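Local coordinates for protein protease (Helicobacter pylori, PDB 5EUF) that probably acts as a zinc-dependent protease of the M16 family that cleaves the cytoplasmic domain of human junctional adhesion molecule A, compromising the gastric epithelial barrier, at residues V30-V35 / R92-T97; I193-G198 / D367-F372. One frame throughout, in Å; residues are numbered along the deposited sequence.

Interaction 1 (V30-V35 / R92-T97); sequences VIEVDV and RYFIKT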
loop_
_atom_site.group_PDB
_atom_site.type_symbol
_atom_site.label_atom_id
_atom_site.label_comp_id
_atom_site.label_asym_id
_atom_site.label_seq_id
_atom_site.Cartn_x
_atom_site.Cartn_y
_atom_site.Cartn_z
ATOM N N VAL B 30 -43.383 12.935 5.877
ATOM C CA VAL B 30 -42.083 12.282 5.980
ATOM C C VAL B 30 -41.042 12.841 5.009
ATOM O O VAL B 30 -41.281 12.927 3.804
ATOM C CB VAL B 30 -42.218 10.765 5.742
ATOM C CG1 VAL B 30 -40.879 10.071 5.941
ATOM C CG2 VAL B 30 -43.268 10.182 6.672
ATOM N N ILE B 31 -39.888 13.233 5.545
ATOM C CA ILE B 31 -38.763 13.674 4.724
ATOM C C ILE B 31 -37.452 13.082 5.222
ATOM O O ILE B 31 -37.393 12.489 6.299
ATOM C CB ILE B 31 -38.610 15.212 4.708
ATOM C CG1 ILE B 31 -38.162 15.715 6.082
ATOM C CG2 ILE B 31 -39.894 15.892 4.250
ATOM C CD1 ILE B 31 -37.808 17.178 6.105
ATOM N N GLU B 32 -36.399 13.249 4.429
ATOM C CA GLU B 32 -35.053 12.903 4.870
ATOM C C GLU B 32 -34.075 14.017 4.519
ATOM O O GLU B 32 -34.034 14.485 3.379
ATOM C CB GLU B 32 -34.589 11.582 4.253
ATOM C CG GLU B 32 -33.186 11.190 4.695
ATOM C CD GLU B 32 -32.785 9.802 4.245
ATOM O OE1 GLU B 32 -31.680 9.655 3.683
ATOM O OE2 GLU B 32 -33.567 8.855 4.465
ATOM N N VAL B 33 -33.292 14.439 5.506
ATOM C CA VAL B 33 -32.327 15.516 5.313
ATOM C C VAL B 33 -30.913 14.961 5.197
ATOM O O VAL B 33 -30.346 14.493 6.179
ATOM C CB VAL B 33 -32.379 16.530 6.470
ATOM C CG1 VAL B 33 -31.473 17.709 6.176
ATOM C CG2 VAL B 33 -33.805 16.997 6.696
ATOM N N ASP B 34 -30.345 15.024 3.996
ATOM C CA ASP B 34 -29.020 14.465 3.746
ATOM C C ASP B 34 -27.924 15.518 3.640
ATOM O O ASP B 34 -28.117 16.580 3.045
ATOM C CB ASP B 34 -29.026 13.631 2.463
ATOM C CG ASP B 34 -29.648 12.271 2.656
ATOM O OD1 ASP B 34 -30.892 12.191 2.716
ATOM O OD2 ASP B 34 -28.892 11.281 2.740
ATOM N N VAL B 35 -26.773 15.207 4.224
ATOM C CA VAL B 35 -25.554 15.968 3.990
ATOM C C VAL B 35 -24.479 15.028 3.467
ATOM O O VAL B 35 -24.019 14.141 4.182
ATOM C CB VAL B 35 -25.052 16.668 5.260
ATOM C CG1 VAL B 35 -23.675 17.267 5.019
ATOM C CG2 VAL B 35 -26.032 17.741 5.693
ATOM N N ARG B 92 -21.575 10.088 4.329
ATOM C CA ARG B 92 -22.992 10.435 4.245
ATOM C C ARG B 92 -23.705 10.493 5.597
ATOM O O ARG B 92 -23.673 9.538 6.372
ATOM C CB ARG B 92 -23.698 9.435 3.329
ATOM C CG ARG B 92 -25.201 9.596 3.231
ATOM C CD ARG B 92 -25.743 8.690 2.138
ATOM N NE ARG B 92 -27.195 8.759 2.015
ATOM C CZ ARG B 92 -28.034 7.890 2.570
ATOM N NH1 ARG B 92 -29.341 8.033 2.400
ATOM N NH2 ARG B 92 -27.565 6.880 3.290
ATOM N N TYR B 93 -24.356 11.623 5.860
ATOM C CA TYR B 93 -25.158 11.807 7.067
ATOM C C TYR B 93 -26.605 12.109 6.686
ATOM O O TYR B 93 -26.852 12.811 5.705
ATOM C CB TYR B 93 -24.606 12.948 7.928
ATOM C CG TYR B 93 -23.136 12.851 8.274
ATOM C CD1 TYR B 93 -22.717 12.234 9.447
ATOM C CD2 TYR B 93 -22.169 13.398 7.439
ATOM C CE1 TYR B 93 -21.375 12.149 9.771
ATOM C CE2 TYR B 93 -20.823 13.320 7.756
ATOM C CZ TYR B 93 -20.431 12.694 8.922
ATOM O OH TYR B 93 -19.094 12.615 9.241
ATOM N N PHE B 94 -27.562 11.597 7.458
ATOM C CA PHE B 94 -28.966 11.903 7.187
ATOM C C PHE B 94 -29.862 11.813 8.420
ATOM O O PHE B 94 -29.634 11.001 9.317
ATOM C CB PHE B 94 -29.514 10.986 6.083
ATOM C CG PHE B 94 -29.507 9.525 6.438
ATOM C CD1 PHE B 94 -30.592 8.946 7.082
ATOM C CD2 PHE B 94 -28.422 8.726 6.112
ATOM C CE1 PHE B 94 -30.586 7.604 7.407
ATOM C CE2 PHE B 94 -28.411 7.382 6.432
ATOM C CZ PHE B 94 -29.494 6.820 7.080
ATOM N N ILE B 95 -30.890 12.659 8.442
ATOM C CA ILE B 95 -31.899 12.641 9.494
ATOM C C ILE B 95 -33.256 12.233 8.931
ATOM O O ILE B 95 -33.721 12.800 7.942
ATOM C CB ILE B 95 -32.041 14.021 10.179
ATOM C CG1 ILE B 95 -30.757 14.394 10.921
ATOM C CG2 ILE B 95 -33.213 14.023 11.143
ATOM C CD1 ILE B 95 -30.832 15.738 11.615
ATOM N N LYS B 96 -33.883 11.243 9.560
ATOM C CA LYS B 96 -35.237 10.833 9.202
ATOM C C LYS B 96 -36.256 11.526 10.095
ATOM O O LYS B 96 -36.294 11.283 11.299
ATOM C CB LYS B 96 -35.394 9.317 9.319
ATOM C CG LYS B 96 -34.841 8.537 8.146
ATOM C CD LYS B 96 -35.656 8.800 6.896
ATOM C CE LYS B 96 -37.098 8.364 7.075
ATOM N NZ LYS B 96 -37.884 8.577 5.832
ATOM N N THR B 97 -37.080 12.388 9.510
ATOM C CA THR B 97 -38.088 13.098 10.289
ATOM C C THR B 97 -39.223 13.621 9.411
ATOM O O THR B 97 -39.447 13.122 8.307
ATOM C CB THR B 97 -37.458 14.270 11.073
ATOM O OG1 THR B 97 -38.486 14.999 11.758
ATOM C CG2 THR B 97 -36.708 15.204 10.136
#
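Six main-chain hydrogen bonds join V30-V35 to R92-T97 as antiparallel strands. They fall in reciprocal couples at the hydrogen-bonded pairs I31-T97, V33-I95 and V35-Y93; V35 N to Y93 O, for instance, spans 2.8 Å. Between them lie the non-hydrogen-bonded pairs E32-K96 and D34-F94, where CA-H...O contacts add to the seam.

Charge gathers on the face that carries E32, D34, F94 and K96. R92, its chain extended from CG to NE, reaches over D34 toward E32 and forms salt bridges to both carboxylates: R92 NE to D34 OD2 at 3.1 Å, and R92 NH1 to E32 OE1, also at 3.1 Å. The guanidinium lies 28° from the D34 carboxylate plane but 52° from that of E32. In this network R92 probably offsets the repulsion between two neighbouring acids. F94 holds CG in the crowded position between backbone N and carbonyl carbon (chi1 62°), which sets F94 CD2 3.4 Å above one face of the R92 guanidinium, toward its rim. K96 bends at chi2 and chi3, laying K96 CD 3.2 Å from E32 OE2; the two charges are near each other but beyond salt-bridge range, and K96 NZ hydrogen-bonds S366 OG instead.

The opposite face is largely apolar, with V33 CB 4.5 Å from I95 CB. Y93, on this side, hydrogen-bonds Y187 through OH and comes within about 4 Å, side chain to side chain, of E56, which probably serves as the proton acceptor.

Both strands lie inside a mixed sheet, neither at its edge, V30-V35 next to strand 192-198 and R92-T97 next to strand 81-86. Helix 102-113 covers I31, V33, V35 and I95 through L102, L106 and F109; helix 365-376 crosses the charged face, bringing A369 onto E32 and D34.

Interaction 2 (I193-G198 / D367-F372); sequences IVLVVG and DVAGLF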
loop_
_atom_site.group_PDB
_atom_site.type_symbol
_atom_site.label_atom_id
_atom_site.label_comp_id
_atom_site.label_asym_id
_atom_site.label_seq_id
_atom_site.Cartn_x
_atom_site.Cartn_y
_atom_site.Cartn_z
ATOM N N ILE B 193 -22.692 18.392 -0.157
ATOM C CA ILE B 193 -23.997 18.451 -0.809
ATOM C C ILE B 193 -25.119 18.257 0.204
ATOM O O ILE B 193 -25.124 17.278 0.948
ATOM C CB ILE B 193 -24.145 17.375 -1.904
ATOM C CG1 ILE B 193 -23.097 17.563 -3.001
ATOM C CG2 ILE B 193 -25.551 17.402 -2.493
ATOM C CD1 ILE B 193 -23.109 16.464 -4.046
ATOM N N VAL B 194 -26.066 19.189 0.230
ATOM C CA VAL B 194 -27.234 19.063 1.093
ATOM C C VAL B 194 -28.427 18.583 0.274
ATOM O O VAL B 194 -28.913 19.289 -0.612
ATOM C CB VAL B 194 -27.581 20.391 1.793
ATOM C CG1 VAL B 194 -28.852 20.246 2.615
ATOM C CG2 VAL B 194 -26.422 20.847 2.670
ATOM N N LEU B 195 -28.887 17.374 0.578
ATOM C CA LEU B 195 -29.960 16.735 -0.171
ATOM C C LEU B 195 -31.198 16.553 0.696
ATOM O O LEU B 195 -31.116 16.007 1.794
ATOM C CB LEU B 195 -29.489 15.383 -0.713
ATOM C CG LEU B 195 -30.513 14.442 -1.348
ATOM C CD1 LEU B 195 -31.021 14.997 -2.666
ATOM C CD2 LEU B 195 -29.913 13.057 -1.543
ATOM N N VAL B 196 -32.343 17.019 0.205
ATOM C CA VAL B 196 -33.601 16.875 0.933
ATOM C C VAL B 196 -34.654 16.172 0.078
ATOM O O VAL B 196 -35.026 16.653 -0.993
ATOM C CB VAL B 196 -34.150 18.239 1.398
ATOM C CG1 VAL B 196 -35.498 18.061 2.080
ATOM C CG2 VAL B 196 -33.158 18.928 2.331
ATOM N N VAL B 197 -35.126 15.027 0.563
ATOM C CA VAL B 197 -36.088 14.212 -0.170
ATOM C C VAL B 197 -37.325 13.939 0.685
ATOM O O VAL B 197 -37.210 13.639 1.874
ATOM C CB VAL B 197 -35.464 12.864 -0.613
ATOM C CG1 VAL B 197 -36.468 12.031 -1.395
ATOM C CG2 VAL B 197 -34.207 13.097 -1.438
ATOM N N GLY B 198 -38.505 14.052 0.082
ATOM C CA GLY B 198 -39.740 13.759 0.785
ATOM C C GLY B 198 -40.867 14.715 0.451
ATOM O O GLY B 198 -40.938 15.247 -0.656
ATOM N N ASP B 367 -35.226 5.567 0.370
ATOM C CA ASP B 367 -34.726 4.831 -0.782
ATOM C C ASP B 367 -34.310 5.782 -1.896
ATOM O O ASP B 367 -33.254 5.613 -2.508
ATOM C CB ASP B 367 -35.782 3.846 -1.288
ATOM C CG ASP B 367 -36.058 2.726 -0.299
ATOM O OD1 ASP B 367 -35.122 2.318 0.419
ATOM O OD2 ASP B 367 -37.213 2.250 -0.242
ATOM N N VAL B 368 -35.146 6.786 -2.151
ATOM C CA VAL B 368 -34.876 7.767 -3.197
ATOM C C VAL B 368 -33.610 8.561 -2.891
ATOM O O VAL B 368 -32.793 8.818 -3.779
ATOM C CB VAL B 368 -36.059 8.736 -3.376
ATOM C CG1 VAL B 368 -35.734 9.796 -4.415
ATOM C CG2 VAL B 368 -37.307 7.971 -3.776
ATOM N N ALA B 369 -33.448 8.937 -1.626
ATOM C CA ALA B 369 -32.264 9.666 -1.191
ATOM C C ALA B 369 -31.002 8.849 -1.453
ATOM O O ALA B 369 -30.033 9.357 -2.013
ATOM C CB ALA B 369 -32.371 10.024 0.282
ATOM N N GLY B 370 -31.031 7.582 -1.052
ATOM C CA GLY B 370 -29.910 6.681 -1.253
ATOM C C GLY B 370 -29.503 6.549 -2.709
ATOM O O GLY B 370 -28.320 6.410 -3.020
ATOM N N LEU B 371 -30.484 6.592 -3.605
ATOM C CA LEU B 371 -30.203 6.535 -5.034
ATOM C C LEU B 371 -29.497 7.804 -5.498
ATOM O O LEU B 371 -28.426 7.743 -6.104
ATOM C CB LEU B 371 -31.491 6.331 -5.834
ATOM C CG LEU B 371 -32.214 4.997 -5.641
ATOM C CD1 LEU B 371 -33.465 4.936 -6.502
ATOM C CD2 LEU B 371 -31.287 3.833 -5.956
ATOM N N PHE B 372 -30.103 8.950 -5.205
ATOM C CA PHE B 372 -29.551 10.241 -5.603
ATOM C C PHE B 372 -28.178 10.500 -4.996
ATOM O O PHE B 372 -27.300 11.058 -5.653
ATOM C CB PHE B 372 -30.502 11.372 -5.211
ATOM C CG PHE B 372 -31.586 11.629 -6.216
ATOM C CD1 PHE B 372 -32.774 10.921 -6.171
ATOM C CD2 PHE B 372 -31.422 12.589 -7.199
ATOM C CE1 PHE B 372 -33.776 11.160 -7.091
ATOM C CE2 PHE B 372 -32.418 12.832 -8.120
ATOM C CZ PHE B 372 -33.597 12.117 -8.067
#
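L195 swings CG anti to its backbone N (chi1 171°), and V197 holds CG1 in the same anti position (chi1 -179°), so both present methyl groups to helical segment D367-F372. L195 touches through a single branch: L195 CD2 lies 3.7 Å from A369 O, a main-chain carbonyl oxygen, and 4.1 Å from F372 CB. The phenylalanine thus contributes the root of its side chain, its ring leading away from the strand. V197 divides its two methyls between consecutive helix residues. V197 CG1 meets V368 CG1 at 3.8 Å, the two side chains crossing obliquely, while V197 CG2 lies 4.0 Å from A369 CB and equally far from A369 CA. The small side chain of A369 lets the backbone approach at this point, where the CA atoms of V197 and A369 are 6.0 Å apart. Contact across the interface is wholly by van der Waals packing of buried groups.

This is helix-on-sheet packing in an alpha/beta layer, the axes running 147° apart. V194 and V196 turn to the reverse face of the sheet, against T209 and V205 of helix 202-213. Strand 192-198 lies between strands 18-23 and 30-37, with L195 also touching V20, V22 and D34, and V197 touching V22.

In the fold
Both contacts build on one mixed sheet, in which strands 30-37 and 192-198 are neighbours: E32 N and D34 N probably hydrogen-bond to V197 O and L195 O, so interaction 1 and interaction 2 share a seam. Interaction 1 joins strand to strand, polar on one face and largely apolar on the other, and is only partly buried; interaction 2 joins strand to helix, with every touching residue buried and only apolar side chains engaged. Helix 365-376 links them through A369, which packs against E32 OE1, so one helix covers apolar residues of one strand and borders the acids of its neighbour. The centres of interactions 1 and 2 are about 8 Å apart.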